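Local atomic coordinates of phospholipase A1 (PDB entry 4HYQ), a protein that hydrolyses the ester bond at the sn-1 position of glycerophospholipids, releasing a fatty acid and leaving a 2-acyl lysophospholipid. Residues T194-E197 / S203-H206; Y217-A222 / G226-V231; A56-V61 / D122-Q127; G4-G9 / G67-S72; M91-L96 / I103-T108. One frame throughout, in Å; residues are numbered along the deposited sequence.

Interaction 1 (T194-E197 / S203-H206); sequences TGHE and SWLH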
# COMPACT_ATOMS: atom_id res chain seq x y z
N THR A 194 11.75 -7.94 2.20
CA THR A 194 13.00 -8.38 1.57
C THR A 194 13.14 -9.88 1.76
O THR A 194 13.09 -10.38 2.88
CB THR A 194 14.20 -7.63 2.18
OG1 THR A 194 14.10 -6.23 1.86
CG2 THR A 194 15.52 -8.18 1.60
N GLY A 195 13.31 -10.60 0.65
CA GLY A 195 13.42 -12.04 0.71
C GLY A 195 12.07 -12.72 0.57
O GLY A 195 11.95 -13.94 0.66
N HIS A 196 11.04 -11.91 0.33
CA HIS A 196 9.67 -12.40 0.18
C HIS A 196 8.96 -11.79 -1.03
O HIS A 196 7.74 -11.71 -1.07
CB HIS A 196 8.86 -12.09 1.45
CG HIS A 196 9.37 -12.79 2.67
ND1 HIS A 196 9.27 -14.15 2.85
CD2 HIS A 196 9.98 -12.30 3.78
CE1 HIS A 196 9.81 -14.48 4.01
NE2 HIS A 196 10.25 -13.38 4.59
N GLU A 197 9.75 -11.33 -2.00
CA GLU A 197 9.21 -10.74 -3.21
C GLU A 197 8.91 -11.86 -4.21
O GLU A 197 9.16 -13.03 -3.94
CB GLU A 197 10.22 -9.77 -3.82
CG GLU A 197 10.65 -8.66 -2.90
CD GLU A 197 11.94 -8.96 -2.16
OE1 GLU A 197 12.25 -10.15 -1.94
OE2 GLU A 197 12.64 -8.00 -1.79
N SER A 203 7.80 -16.12 -1.55
CA SER A 203 7.02 -14.92 -1.81
C SER A 203 5.82 -14.68 -0.92
O SER A 203 5.09 -15.61 -0.57
CB SER A 203 6.58 -14.92 -3.27
OG SER A 203 5.89 -13.73 -3.60
N TRP A 204 5.64 -13.41 -0.54
CA TRP A 204 4.50 -12.97 0.26
C TRP A 204 3.64 -12.13 -0.68
O TRP A 204 2.77 -11.38 -0.23
CB TRP A 204 4.95 -12.10 1.43
CG TRP A 204 5.47 -12.84 2.61
CD1 TRP A 204 5.41 -14.18 2.84
CD2 TRP A 204 6.10 -12.26 3.76
NE1 TRP A 204 5.97 -14.48 4.07
CE2 TRP A 204 6.40 -13.32 4.65
CE3 TRP A 204 6.45 -10.95 4.13
CZ2 TRP A 204 7.03 -13.11 5.88
CZ3 TRP A 204 7.07 -10.74 5.35
CH2 TRP A 204 7.35 -11.82 6.21
N LEU A 205 3.90 -12.23 -1.98
CA LEU A 205 3.14 -11.48 -2.97
C LEU A 205 2.57 -12.38 -4.06
O LEU A 205 3.19 -13.38 -4.43
CB LEU A 205 4.02 -10.43 -3.66
CG LEU A 205 4.61 -9.32 -2.80
CD1 LEU A 205 5.62 -8.53 -3.62
CD2 LEU A 205 3.49 -8.41 -2.30
N HIS A 206 1.40 -12.02 -4.58
CA HIS A 206 0.80 -12.79 -5.66
C HIS A 206 1.48 -12.40 -6.96
O HIS A 206 1.81 -11.24 -7.17
CB HIS A 206 -0.68 -12.47 -5.81
CG HIS A 206 -1.53 -13.00 -4.69
ND1 HIS A 206 -1.94 -14.31 -4.63
CD2 HIS A 206 -2.03 -12.39 -3.59
CE1 HIS A 206 -2.67 -14.48 -3.54
NE2 HIS A 206 -2.73 -13.34 -2.89
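His196 lays its imidazole flat over the six-membered ring of Trp204. The planes differ by only 1°, and the ring centroids are 3.6 Å apart, too little offset to call the stack displaced. The contacts are even over the overlap: His196 CG stands 3.5 Å from Trp204 CD2, and His196 NE2 meets Trp204 CZ2 at the same 3.5 Å. Behind the imidazole, His196 CB sits over the five-membered ring, a CH-pi contact of 3.9 Å to its centroid. In both residues CG is anti to the carbonyl carbon (chi1 -64° in His196), which sends the two rings out from the backbones on the same side. At the roots of these side chains the backbones are tied by Trp204 N to His196 O, 2.8 Å and nearly straight at 168°. Ser203 adds its CB, 3.3 Å from Glu197 O, while its hydroxyl donates to Leu205 O within its own segment. The imidazole's ND1 is bonded to the backbone O of Asp202, and Phe193 meets Trp204 edge-to-face. Because a carbonyl oxygen can only accept, ND1 probably carries a hydrogen, so the bond to Asp202 O helps set the rotation of a ring otherwise packed against the indole.

Interaction 2 (Y217-A222 / G226-V231); sequences YHPTAA and GGYLPV
Pro219 CG presses on Tyr228 CE1 at 3.5 Å, the proline ring and the phenol being set obliquely. Tyr228 is turned so that CG lies anti to its carbonyl carbon (chi1 -82°), which carries the ring back alongside the helix start to Pro219. This half is buried: Tyr12 touches both side chains, and Tyr35 meets the Tyr228 ring with nearly parallel planes. The other half is a backbone bond with little side-chain cover. Gly226 N donates to Ala222 O at 2.7 Å with an angle of 147° at the hydrogen, the ordinary i to i+4 bond of helix 221-235. Ala222 is exposed, its methyl directed away from 226-231, and it joins through its carbonyl alone. The helix widens into a pi-type turn at 226-228, and Pro230 has no N-H to continue the pattern, so the helix kinks there. Thr220 is the N-cap, its OG1 bonded to Gly223 N. Just ahead of that cap His218 reaches Ser11 OG through NE2 and the carbonyl of Ser216 through ND1, an arrangement consistent with the catalytic serine-histidine pair of SGNH hydrolases, with the histidine leading into the C-terminal helix.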
# COMPACT_ATOMS: atom_id res chain seq x y z
N TYR A 217 0.43 -8.81 -7.71
CA TYR A 217 1.36 -7.95 -6.97
C TYR A 217 0.92 -7.52 -5.58
O TYR A 217 1.54 -6.62 -4.98
CB TYR A 217 1.69 -6.71 -7.81
CG TYR A 217 2.30 -7.07 -9.15
CD1 TYR A 217 1.56 -6.97 -10.33
CD2 TYR A 217 3.60 -7.54 -9.22
CE1 TYR A 217 2.12 -7.33 -11.56
CE2 TYR A 217 4.17 -7.90 -10.45
CZ TYR A 217 3.42 -7.79 -11.60
OH TYR A 217 4.01 -8.14 -12.80
N HIS A 218 -0.11 -8.16 -5.04
CA HIS A 218 -0.59 -7.82 -3.70
C HIS A 218 -0.15 -8.81 -2.67
O HIS A 218 0.16 -9.97 -3.00
CB HIS A 218 -2.12 -7.72 -3.69
CG HIS A 218 -2.64 -6.43 -4.24
ND1 HIS A 218 -2.50 -6.09 -5.56
CD2 HIS A 218 -3.21 -5.37 -3.63
CE1 HIS A 218 -2.97 -4.86 -5.75
NE2 HIS A 218 -3.40 -4.41 -4.59
N PRO A 219 -0.11 -8.40 -1.40
CA PRO A 219 0.31 -9.28 -0.32
C PRO A 219 -0.65 -10.46 -0.13
O PRO A 219 -1.86 -10.32 -0.28
CB PRO A 219 0.30 -8.37 0.91
CG PRO A 219 0.47 -6.98 0.33
CD PRO A 219 -0.44 -7.05 -0.87
N THR A 220 -0.08 -11.62 0.17
CA THR A 220 -0.88 -12.81 0.45
C THR A 220 -1.29 -12.64 1.90
O THR A 220 -0.90 -11.67 2.55
CB THR A 220 -0.04 -14.08 0.35
OG1 THR A 220 1.10 -13.94 1.22
CG2 THR A 220 0.44 -14.29 -1.06
N ALA A 221 -2.06 -13.59 2.43
CA ALA A 221 -2.46 -13.52 3.83
C ALA A 221 -1.19 -13.54 4.70
O ALA A 221 -1.12 -12.87 5.74
CB ALA A 221 -3.37 -14.70 4.19
N ALA A 222 -0.19 -14.30 4.27
CA ALA A 222 1.07 -14.37 5.02
C ALA A 222 1.78 -13.02 4.99
O ALA A 222 2.40 -12.62 5.97
CB ALA A 222 1.98 -15.46 4.45
N GLY A 226 2.58 -11.39 8.41
CA GLY A 226 4.00 -11.48 8.69
C GLY A 226 4.81 -10.27 8.29
O GLY A 226 5.91 -10.05 8.81
N GLY A 227 4.27 -9.49 7.36
CA GLY A 227 4.96 -8.30 6.89
C GLY A 227 4.31 -7.00 7.33
O GLY A 227 4.91 -6.22 8.07
N TYR A 228 3.08 -6.75 6.90
CA TYR A 228 2.43 -5.50 7.28
C TYR A 228 2.13 -5.37 8.76
O TYR A 228 2.40 -4.33 9.36
CB TYR A 228 1.12 -5.28 6.50
CG TYR A 228 1.33 -4.71 5.12
CD1 TYR A 228 1.74 -5.52 4.06
CD2 TYR A 228 1.18 -3.34 4.89
CE1 TYR A 228 1.99 -4.99 2.81
CE2 TYR A 228 1.43 -2.80 3.63
CZ TYR A 228 1.83 -3.64 2.60
OH TYR A 228 2.08 -3.11 1.36
N LEU A 229 1.57 -6.41 9.37
CA LEU A 229 1.21 -6.31 10.78
C LEU A 229 2.39 -5.98 11.71
O LEU A 229 2.29 -5.08 12.55
CB LEU A 229 0.49 -7.58 11.24
CG LEU A 229 0.05 -7.54 12.70
CD1 LEU A 229 -0.91 -6.38 12.96
CD2 LEU A 229 -0.60 -8.88 13.05
N PRO A 230 3.52 -6.69 11.56
CA PRO A 230 4.66 -6.39 12.44
C PRO A 230 5.16 -4.95 12.26
O PRO A 230 5.57 -4.31 13.22
CB PRO A 230 5.70 -7.43 12.05
CG PRO A 230 4.84 -8.61 11.62
CD PRO A 230 3.78 -7.91 10.78
N VAL A 231 5.09 -4.45 11.03
CA VAL A 231 5.52 -3.08 10.75
C VAL A 231 4.58 -2.12 11.49
O VAL A 231 5.05 -1.20 12.17
CB VAL A 231 5.54 -2.80 9.23
CG1 VAL A 231 5.72 -1.31 8.95
CG2 VAL A 231 6.68 -3.59 8.58

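Interaction 3 (A56-V61 / D122-Q127); sequences AVTSDV and DSVYSQ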
# COMPACT_ATOMS: atom_id res chain seq x y z
N ALA A 56 -8.28 3.00 -4.40
CA ALA A 56 -8.34 4.38 -3.91
C ALA A 56 -7.18 5.26 -4.35
O ALA A 56 -6.03 4.80 -4.40
CB ALA A 56 -8.40 4.38 -2.37
N VAL A 57 -7.48 6.51 -4.67
CA VAL A 57 -6.46 7.49 -5.02
C VAL A 57 -6.53 8.54 -3.91
O VAL A 57 -7.44 8.50 -3.08
CB VAL A 57 -6.67 8.15 -6.39
CG1 VAL A 57 -6.41 7.10 -7.48
CG2 VAL A 57 -8.06 8.74 -6.50
N THR A 58 -5.58 9.47 -3.89
CA THR A 58 -5.58 10.45 -2.82
C THR A 58 -6.88 11.23 -2.70
O THR A 58 -7.34 11.48 -1.58
CB THR A 58 -4.41 11.46 -2.96
OG1 THR A 58 -4.46 12.09 -4.24
CG2 THR A 58 -3.07 10.74 -2.79
N SER A 59 -7.50 11.61 -3.81
CA SER A 59 -8.74 12.36 -3.71
C SER A 59 -9.85 11.52 -3.08
O SER A 59 -10.76 12.06 -2.46
CB SER A 59 -9.17 12.92 -5.08
OG SER A 59 -9.51 11.90 -6.00
N ASP A 60 -9.78 10.19 -3.24
CA ASP A 60 -10.80 9.33 -2.63
C ASP A 60 -10.63 9.31 -1.11
O ASP A 60 -11.62 9.22 -0.38
CB ASP A 60 -10.70 7.87 -3.10
CG ASP A 60 -11.02 7.70 -4.57
OD1 ASP A 60 -11.80 8.49 -5.14
OD2 ASP A 60 -10.49 6.73 -5.17
N VAL A 61 -9.39 9.36 -0.63
CA VAL A 61 -9.18 9.34 0.81
C VAL A 61 -9.82 10.61 1.39
O VAL A 61 -10.55 10.55 2.37
CB VAL A 61 -7.67 9.28 1.17
CG1 VAL A 61 -7.48 9.39 2.68
CG2 VAL A 61 -7.09 7.96 0.67
N ASP A 122 0.85 15.71 0.50
CA ASP A 122 0.81 16.77 1.52
C ASP A 122 -0.64 17.13 1.84
O ASP A 122 -1.00 17.33 3.00
CB ASP A 122 1.55 18.04 1.07
CG ASP A 122 3.03 17.99 1.37
OD1 ASP A 122 3.43 17.33 2.35
OD2 ASP A 122 3.80 18.64 0.62
N SER A 123 -1.46 17.24 0.79
CA SER A 123 -2.87 17.57 0.95
C SER A 123 -3.59 16.52 1.81
O SER A 123 -4.36 16.86 2.72
CB SER A 123 -3.53 17.68 -0.43
OG SER A 123 -4.91 17.94 -0.32
N VAL A 124 -3.36 15.24 1.54
CA VAL A 124 -4.00 14.20 2.32
C VAL A 124 -3.46 14.19 3.75
O VAL A 124 -4.24 14.15 4.71
CB VAL A 124 -3.75 12.79 1.71
CG1 VAL A 124 -4.30 11.71 2.62
CG2 VAL A 124 -4.43 12.70 0.35
N TYR A 125 -2.14 14.25 3.89
CA TYR A 125 -1.52 14.19 5.22
C TYR A 125 -1.96 15.38 6.09
O TYR A 125 -2.24 15.22 7.27
CB TYR A 125 0.01 14.17 5.11
CG TYR A 125 0.62 12.91 4.50
CD1 TYR A 125 -0.16 11.96 3.82
CD2 TYR A 125 2.00 12.70 4.54
CE1 TYR A 125 0.44 10.84 3.19
CE2 TYR A 125 2.60 11.60 3.93
CZ TYR A 125 1.82 10.68 3.25
OH TYR A 125 2.45 9.65 2.59
N SER A 126 -2.03 16.57 5.50
CA SER A 126 -2.45 17.74 6.27
C SER A 126 -3.90 17.66 6.72
O SER A 126 -4.22 18.04 7.85
CB SER A 126 -2.23 19.01 5.46
OG SER A 126 -0.84 19.29 5.38
N GLN A 127 -4.78 17.17 5.85
CA GLN A 127 -6.19 17.05 6.22
C GLN A 127 -6.42 15.98 7.27
O GLN A 127 -7.32 16.10 8.09
CB GLN A 127 -7.05 16.77 4.98
CG GLN A 127 -7.17 17.94 4.02
CD GLN A 127 -7.77 19.18 4.68
OE1 GLN A 127 -8.78 19.11 5.40
NE2 GLN A 127 -7.16 20.34 4.41
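Val124 spreads its two methyls over the first turn of helix 58-65, one on Thr58 and the other on Val61. CG2 takes the closer seat, 3.5 Å from Thr58 CB, with Thr58 CG2 at 3.9 Å and Thr58 O at 3.7 Å from the same methyl. CG1 meets Val61 CG1 at 3.9 Å, the two valine side chains crossing at about a right angle. Val124 can serve both partners because chi1 of 174° puts CG1 anti to the backbone N and CG2 anti to the carbonyl carbon. No hydrogen bond joins the segments, and the nearest CA atoms, those of Thr58 and Val124, are 6.6 Å apart, close for two helices and possible because the side chains between them are small.

The hydroxyl of Thr58 plays its part elsewhere, bonded to Asp84 OD1. At the helix start Val57 is the N-cap, and its backbone N donates to Asp60 OD2 at 3.1 Å, the third helical residue thus holding the cap residue from within the first turn. On the other helix, Ser126 OG and Ser126 N both bond Asp122 O, from opposite faces of the carbonyl plane.

Leu62, on the next turn of helix 58-65, also meets Val124 and the side chains of Ser123 and Gln127, while Val61 also touches Ile80 just beyond strand 73-79. Helix 117-131 therefore lies against helix 58-65 and, through Tyr125, also against Ile175 and Arg178 of helix 158-181.

Interaction 4 (G4-G9 / G67-S72); sequences GYVALG and GPLNSS
Val6 and Leu69 meet through torsions that bring their branches together. A chi1 of 177° in Val6 sets CG1 anti to the backbone N and CG2 anti to the carbonyl carbon. Leu69, with CG anti to its carbonyl carbon (chi1 -62°), places its CD2 branch over the end of the valine, nearly in line beyond CB and almost equally far from the two methyls: CD2 lies 3.7 Å from Val6 CB, 3.8 Å from Val6 CG1 and 3.9 Å from Val6 CG2, with the two side chains nearly perpendicular. Pro68 closes the flank, its CB 4.0 Å from Val6 CG2.

Farther along, the contact turns polar. Gly4 N donates to Ser72 O at 3.0 Å, with 162° at the hydrogen, in the approach to strand 73-79. The bend before that bond is an Asx turn: Asn70 OD1 accepts from Ser72 N at 2.7 Å, in the carbonyl plane and on a lone pair.

The segment 67-72 thus links helix 58-65 to strand 73-79 and packs across strand 4-9 as it does so. It belongs to the beta-alpha-beta crossover that leaves strand 47-50 and skips over 4-9 to reach strand 73-79, on the other side of 4-9 in the parallel sheet. Pro68 also rests on Asp49 of strand 47-50, and Lys131 NZ of helix 117-131 bonds the carbonyls of Gly67 and Leu69.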
# COMPACT_ATOMS: atom_id res chain seq x y z
N GLY A 4 -9.71 5.90 19.28
CA GLY A 4 -10.13 5.15 18.12
C GLY A 4 -9.03 4.93 17.12
O GLY A 4 -8.06 5.69 17.04
N TYR A 5 -9.17 3.85 16.37
CA TYR A 5 -8.21 3.52 15.32
C TYR A 5 -8.95 3.66 13.99
O TYR A 5 -10.05 3.10 13.83
CB TYR A 5 -7.72 2.08 15.50
CG TYR A 5 -6.94 1.51 14.32
CD1 TYR A 5 -6.08 2.33 13.56
CD2 TYR A 5 -7.03 0.17 13.98
CE1 TYR A 5 -5.33 1.80 12.49
CE2 TYR A 5 -6.28 -0.37 12.92
CZ TYR A 5 -5.44 0.45 12.20
OH TYR A 5 -4.70 -0.12 11.19
N VAL A 6 -8.39 4.44 13.08
CA VAL A 6 -9.00 4.61 11.76
C VAL A 6 -7.97 4.11 10.74
O VAL A 6 -6.82 4.56 10.74
CB VAL A 6 -9.36 6.09 11.47
CG1 VAL A 6 -9.93 6.24 10.06
CG2 VAL A 6 -10.42 6.58 12.48
N ALA A 7 -8.38 3.16 9.91
CA ALA A 7 -7.49 2.59 8.89
C ALA A 7 -7.91 3.08 7.50
O ALA A 7 -8.97 2.72 6.97
CB ALA A 7 -7.54 1.05 8.95
N LEU A 8 -7.04 3.90 6.92
CA LEU A 8 -7.27 4.52 5.61
C LEU A 8 -6.42 3.91 4.52
O LEU A 8 -5.44 3.22 4.77
CB LEU A 8 -6.84 5.99 5.67
CG LEU A 8 -7.35 6.87 6.81
CD1 LEU A 8 -6.58 8.21 6.82
CD2 LEU A 8 -8.85 7.11 6.61
N GLY A 9 -6.79 4.19 3.28
CA GLY A 9 -5.94 3.74 2.20
C GLY A 9 -6.52 2.99 1.03
O GLY A 9 -7.72 3.02 0.76
N GLY A 67 -14.33 10.79 7.16
CA GLY A 67 -15.40 10.85 8.15
C GLY A 67 -15.15 10.35 9.57
O GLY A 67 -15.48 11.06 10.53
N PRO A 68 -14.57 9.15 9.75
CA PRO A 68 -14.33 8.63 11.10
C PRO A 68 -13.24 9.32 11.92
O PRO A 68 -13.13 9.06 13.11
CB PRO A 68 -14.00 7.15 10.90
CG PRO A 68 -14.15 6.89 9.41
CD PRO A 68 -14.12 8.21 8.71
N LEU A 69 -12.46 10.19 11.30
CA LEU A 69 -11.39 10.86 12.03
C LEU A 69 -11.98 11.95 12.92
O LEU A 69 -12.82 12.72 12.46
CB LEU A 69 -10.40 11.52 11.06
CG LEU A 69 -9.64 10.60 10.11
CD1 LEU A 69 -8.87 11.44 9.11
CD2 LEU A 69 -8.72 9.70 10.89
N ASN A 70 -11.54 12.01 14.17
CA ASN A 70 -12.03 13.05 15.06
C ASN A 70 -11.04 13.24 16.20
O ASN A 70 -9.97 12.63 16.21
CB ASN A 70 -13.44 12.73 15.60
CG ASN A 70 -13.52 11.37 16.28
OD1 ASN A 70 -12.86 11.12 17.28
ND2 ASN A 70 -14.37 10.50 15.74
N SER A 71 -11.41 14.09 17.15
CA SER A 71 -10.53 14.38 18.28
C SER A 71 -10.25 13.18 19.18
O SER A 71 -9.30 13.20 19.96
CB SER A 71 -11.10 15.54 19.10
OG SER A 71 -12.33 15.19 19.71
N SER A 72 -11.07 12.13 19.09
CA SER A 72 -10.84 10.96 19.92
C SER A 72 -10.00 9.89 19.22
O SER A 72 -9.69 8.86 19.80
CB SER A 72 -12.17 10.35 20.38
OG SER A 72 -12.89 9.85 19.28

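Interaction 5 (M91-L96 / I103-T108); sequences MTTCVL and IARVNT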
# COMPACT_ATOMS: atom_id res chain seq x y z
N MET A 91 1.69 -1.81 -14.55
CA MET A 91 1.84 -3.26 -14.52
C MET A 91 1.13 -3.92 -15.71
O MET A 91 1.65 -4.88 -16.28
CB MET A 91 1.32 -3.84 -13.20
CG MET A 91 2.08 -3.34 -11.96
SD MET A 91 3.87 -3.18 -12.22
CE MET A 91 4.39 -4.84 -12.18
N THR A 92 -0.03 -3.40 -16.11
CA THR A 92 -0.73 -3.97 -17.26
C THR A 92 0.15 -3.80 -18.50
O THR A 92 0.29 -4.72 -19.31
CB THR A 92 -2.09 -3.26 -17.48
OG1 THR A 92 -2.92 -3.48 -16.33
CG2 THR A 92 -2.80 -3.80 -18.72
N THR A 93 0.75 -2.62 -18.64
CA THR A 93 1.62 -2.35 -19.78
C THR A 93 2.83 -3.28 -19.80
O THR A 93 3.19 -3.84 -20.84
CB THR A 93 2.10 -0.89 -19.76
OG1 THR A 93 0.96 -0.03 -19.93
CG2 THR A 93 3.12 -0.62 -20.88
N CYS A 94 3.46 -3.46 -18.64
CA CYS A 94 4.64 -4.30 -18.56
C CYS A 94 4.34 -5.77 -18.81
O CYS A 94 5.17 -6.49 -19.36
CB CYS A 94 5.30 -4.12 -17.19
SG CYS A 94 6.05 -2.46 -17.04
N VAL A 95 3.16 -6.22 -18.42
CA VAL A 95 2.80 -7.61 -18.63
C VAL A 95 2.39 -7.91 -20.07
O VAL A 95 2.83 -8.90 -20.66
CB VAL A 95 1.66 -8.03 -17.67
CG1 VAL A 95 1.06 -9.38 -18.07
CG2 VAL A 95 2.21 -8.11 -16.25
N LEU A 96 1.59 -7.03 -20.65
CA LEU A 96 1.07 -7.24 -22.00
C LEU A 96 1.82 -6.62 -23.17
O LEU A 96 1.50 -6.94 -24.33
CB LEU A 96 -0.38 -6.77 -22.05
CG LEU A 96 -1.29 -7.47 -21.03
CD1 LEU A 96 -2.66 -6.84 -21.06
CD2 LEU A 96 -1.37 -8.97 -21.35
N ILE A 103 9.39 0.07 -19.95
CA ILE A 103 10.32 1.08 -19.44
C ILE A 103 9.79 2.49 -19.61
O ILE A 103 9.84 3.31 -18.67
CB ILE A 103 11.69 1.00 -20.16
CG1 ILE A 103 12.28 -0.40 -20.00
CG2 ILE A 103 12.62 2.08 -19.63
CD1 ILE A 103 12.36 -0.89 -18.58
N ALA A 104 9.28 2.78 -20.80
CA ALA A 104 8.73 4.09 -21.09
C ALA A 104 7.57 4.40 -20.15
O ALA A 104 7.49 5.50 -19.60
CB ALA A 104 8.26 4.14 -22.54
N ARG A 105 6.67 3.44 -19.96
CA ARG A 105 5.54 3.67 -19.07
C ARG A 105 5.99 3.85 -17.62
O ARG A 105 5.46 4.69 -16.88
CB ARG A 105 4.54 2.51 -19.15
CG ARG A 105 3.30 2.71 -18.31
CD ARG A 105 2.40 3.79 -18.90
NE ARG A 105 1.29 4.16 -18.03
CZ ARG A 105 1.40 4.89 -16.93
NH1 ARG A 105 2.58 5.35 -16.54
NH2 ARG A 105 0.32 5.20 -16.22
N VAL A 106 6.97 3.06 -17.20
CA VAL A 106 7.50 3.17 -15.84
C VAL A 106 8.09 4.57 -15.67
O VAL A 106 7.90 5.21 -14.64
CB VAL A 106 8.63 2.16 -15.56
CG1 VAL A 106 9.37 2.54 -14.30
CG2 VAL A 106 8.07 0.75 -15.41
N ASN A 107 8.83 5.04 -16.68
CA ASN A 107 9.45 6.36 -16.57
C ASN A 107 8.45 7.49 -16.46
O ASN A 107 8.69 8.48 -15.76
CB ASN A 107 10.41 6.60 -17.74
CG ASN A 107 11.67 5.78 -17.63
OD1 ASN A 107 12.04 5.32 -16.55
ND2 ASN A 107 12.37 5.60 -18.75
N THR A 108 7.32 7.35 -17.14
CA THR A 108 6.28 8.36 -17.07
C THR A 108 5.71 8.36 -15.65
O THR A 108 5.41 9.42 -15.09
CB THR A 108 5.15 8.09 -18.09
OG1 THR A 108 5.64 8.30 -19.41
CG2 THR A 108 3.98 9.02 -17.85
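Thr93 and Arg105 are set roughly perpendicular, methyl against methylene, where helix 87-96 packs against helix 99-115. Thr93 CG2 reaches Arg105 CB at 3.8 Å, and the next carbon, Arg105 CG, lies 4.0 Å from Thr93 OG1 and 4.1 Å from Thr93 CB. The threonine thus touches the aliphatic root of the arginine and not its guanidinium, and the backbones come near enough here that the CA atoms of Thr93 and Arg105 are 7.2 Å apart. Torsions sort these groups: in Thr93, chi1 of -64° holds CG2 anti to the backbone N, pointing to the other helix. In Arg105, CG is anti to the backbone N but the chain then bends at chi2 (71°), carrying the charged end along the neighbouring helix instead of across it.

A second, thinner contact joins Cys94 and Val106, sulfur to methyl, with SG 4.1 Å from CG2. That sulfur is half of a disulfide with Cys102, which covalently ties the end of helix 87-96 to the start of helix 99-115. Val106 also packs on Val90 one turn earlier and on Ala167 of helix 158-181, so its side of the pair is buried.

No hydrogen bond links the two segments. The polar ends instead converge on one residue: Arg105 NE forms a salt bridge with Asp89 OD2, and Thr93 OG1 is bonded to Asp89 O. The helix pair is therefore held by a disulfide at its turn and an ion pair farther along, with carbon contacts between them, and the carboxylate of Asp89 probably steadies the bent arginine.

In the fold
Interactions 2, 3 and 4 are buried contacts, whereas interactions 1 and 5 are only partly buried. Interactions 3 and 4 share the crossover built on helix 58-65: their segments alternate along the chain, and they touch through Ala56 CB and Gly9 O. Interactions 1 and 2 also touch, by probable backbone bonds between His206 and residues Tyr217 and His218 and by Trp204 packing on Gly226 and Gly227. Interaction 5 lies farther out, yet Met91 reaches Tyr217 of interaction 2. Chemistry follows place: aliphatic methyls in interaction 3, aromatic stacking in the loops of interaction 1, backbone bonds plus small apolar contacts in 2 and 4, and carbon contacts beside a disulfide in interaction 5.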